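Local coordinates for general secretion pathway protein F (Vibrio cholerae, PDB 2VMB) that probably helps build the inner-membrane complex of the type II secretion system, which exports proteins such as toxins from the periplasm, and here binds calcium, at residues P12-I17 with D101-R106. Sequence-based numbering, arbitrary orientation. Where two conformers were deposited one is given.
Sequences PDLALI and DYAENR. With CA (calcium ion), chain C.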
loop_
_atom_site.group_PDB
_atom_site.type_symbol
_atom_site.label_atom_id
_atom_site.label_comp_id
_atom_site.label_asym_id
_atom_site.label_seq_id
_atom_site.Cartn_x
_atom_site.Cartn_y
_atom_site.Cartn_z
ATOM N N PRO A 12 1.625 9.732 3.988
ATOM C CA PRO A 12 0.892 10.154 2.775
ATOM C C PRO A 12 1.170 9.273 1.541
ATOM O O PRO A 12 0.272 9.065 0.726
ATOM C CB PRO A 12 1.377 11.598 2.544
ATOM C CG PRO A 12 1.967 12.027 3.859
ATOM C CD PRO A 12 2.580 10.768 4.413
ATOM N N ASP A 13 2.390 8.747 1.418
ATOM C CA ASP A 13 2.745 7.876 0.282
ATOM C C ASP A 13 1.936 6.571 0.297
ATOM O O ASP A 13 1.488 6.097 -0.769
ATOM C CB ASP A 13 4.256 7.572 0.260
ATOM C CG ASP A 13 5.122 8.793 -0.119
ATOM O OD1 ASP A 13 4.609 9.796 -0.660
ATOM O OD2 ASP A 13 6.349 8.752 0.133
ATOM N N LEU A 14 1.768 5.978 1.489
ATOM C CA LEU A 14 0.958 4.755 1.613
ATOM C C LEU A 14 -0.506 5.079 1.335
ATOM O O LEU A 14 -1.200 4.294 0.673
ATOM C CB LEU A 14 1.101 4.102 2.988
ATOM C CG LEU A 14 0.279 2.827 3.230
ATOM C CD1 LEU A 14 0.671 1.705 2.237
ATOM C CD2 LEU A 14 0.451 2.373 4.697
ATOM N N ALA A 15 -0.962 6.228 1.834
ATOM C CA ALA A 15 -2.357 6.660 1.624
ATOM C C ALA A 15 -2.675 6.814 0.132
ATOM O O ALA A 15 -3.705 6.326 -0.337
ATOM C CB ALA A 15 -2.687 7.972 2.397
ATOM N N LEU A 16 -1.770 7.440 -0.612
ATOM C CA LEU A 16 -1.950 7.597 -2.055
ATOM C C LEU A 16 -2.026 6.271 -2.831
ATOM O O LEU A 16 -2.985 6.065 -3.569
ATOM C CB LEU A 16 -0.856 8.495 -2.667
ATOM C CG LEU A 16 -0.976 8.822 -4.155
ATOM C CD1 LEU A 16 -2.319 9.465 -4.435
ATOM C CD2 LEU A 16 0.208 9.736 -4.623
ATOM N N ILE A 17 -1.026 5.399 -2.691
ATOM C CA ILE A 17 -1.033 4.131 -3.441
ATOM C C ILE A 17 -2.200 3.189 -3.046
ATOM O O ILE A 17 -2.727 2.462 -3.922
ATOM C CB ILE A 17 0.343 3.378 -3.427
ATOM C CG1 ILE A 17 0.742 2.876 -2.028
ATOM C CG2 ILE A 17 1.467 4.268 -4.043
ATOM C CD1 ILE A 17 2.096 2.026 -2.000
ATOM N N ASP A 101 -9.303 3.877 3.307
ATOM C CA ASP A 101 -9.877 4.775 4.315
ATOM C C ASP A 101 -9.002 4.808 5.563
ATOM O O ASP A 101 -8.731 5.885 6.133
ATOM C CB ASP A 101 -11.293 4.363 4.699
ATOM C CG ASP A 101 -12.289 4.646 3.607
ATOM O OD1 ASP A 101 -11.981 5.450 2.708
ATOM O OD2 ASP A 101 -13.396 4.077 3.639
ATOM N N TYR A 102 -8.556 3.618 5.957
ATOM C CA TYR A 102 -7.620 3.467 7.059
ATOM C C TYR A 102 -6.320 4.254 6.844
ATOM O O TYR A 102 -5.873 4.969 7.753
ATOM C CB TYR A 102 -7.303 1.986 7.289
ATOM C CG TYR A 102 -6.189 1.768 8.277
ATOM C CD1 TYR A 102 -6.439 1.776 9.636
ATOM C CD2 TYR A 102 -4.870 1.587 7.848
ATOM C CE1 TYR A 102 -5.425 1.588 10.550
ATOM C CE2 TYR A 102 -3.836 1.403 8.764
ATOM C CZ TYR A 102 -4.124 1.407 10.113
ATOM O OH TYR A 102 -3.125 1.208 11.048
ATOM N N ALA A 103 -5.708 4.106 5.667
ATOM C CA ALA A 103 -4.410 4.752 5.376
ATOM C C ALA A 103 -4.553 6.297 5.375
ATOM O O ALA A 103 -3.654 7.004 5.844
ATOM C CB ALA A 103 -3.812 4.239 4.045
ATOM N N GLU A 104 -5.689 6.781 4.869
ATOM C CA GLU A 104 -5.997 8.217 4.841
ATOM C C GLU A 104 -6.197 8.762 6.265
ATOM O O GLU A 104 -5.676 9.826 6.590
ATOM C CB GLU A 104 -7.213 8.528 3.943
ATOM C CG GLU A 104 -6.853 9.051 2.530
ATOM C CD GLU A 104 -7.982 8.882 1.501
ATOM O OE1 GLU A 104 -9.166 8.955 1.887
ATOM O OE2 GLU A 104 -7.694 8.686 0.303
ATOM N N ASN A 105 -6.926 8.023 7.107
ATOM C CA ASN A 105 -7.105 8.424 8.517
ATOM C C ASN A 105 -5.783 8.406 9.308
ATOM O O ASN A 105 -5.530 9.318 10.099
ATOM C CB ASN A 105 -8.195 7.585 9.188
ATOM C CG ASN A 105 -9.615 8.016 8.774
ATOM O OD1 ASN A 105 -10.512 7.177 8.585
ATOM N ND2 ASN A 105 -9.826 9.327 8.652
ATOM N N ARG A 106 -4.932 7.401 9.051
ATOM C CA ARG A 106 -3.588 7.321 9.611
ATOM C C ARG A 106 -2.719 8.523 9.200
ATOM O O ARG A 106 -2.022 9.081 10.047
ATOM C CB ARG A 106 -2.877 6.027 9.175
ATOM C CG ARG A 106 -1.446 5.885 9.641
ATOM C CD ARG A 106 -1.000 4.422 9.531
ATOM N NE ARG A 106 0.446 4.186 9.587
ATOM C CZ ARG A 106 1.266 4.132 8.527
ATOM N NH1 ARG A 106 0.814 4.371 7.295
ATOM N NH2 ARG A 106 2.559 3.877 8.703
HETATM CA CA CA C . -14.410 5.004 1.613
HETATM O O HOH W 1 -16.002 3.319 2.279
#
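The flat guanidinium group of Arg106 is met obliquely by Leu14, whose CD2 comes to 3.3 Å from Arg106 NH1. Arginine suits this border because its chain, extended from CG to NE with CG anti to the backbone N (chi1 177°), carries the charge over to the neighbouring helix; the two side chains cross at about a right angle. Leucine adds a branched apolar end that also packs on Ile9 and Phe75, and Leu14 CG lies 4.4 Å from Ala103 CB. Deeper in, two alanines bring the backbones close: the CA atoms of Ala15 and Ala103 are 4.7 Å apart, and Ala103 CB lies 3.7 Å from Ala15 CA. Ala15 CB in turn rests against Ala103 O. Methyl groups this small let the two segments, on helix 11-26 and helix 92-121 of this all-helical, probably cytoplasmic domain, run nearly antiparallel, with 156° between their N-to-C directions and their axes 8.2 Å apart. No hydrogen bond links the two segments, and the join is essentially apolar. Along one border Glu104, in one of its two conformers, lays its aliphatic part beside Ala15, while its carboxylate forms a salt bridge with Arg19. That arginine also donates to Asp101 OD1, and so probably helps to orient the carboxylate that grips calcium through both oxygens, with Asp101 OD2 2.4 Å from the calcium ion, beside Glu97 and a water.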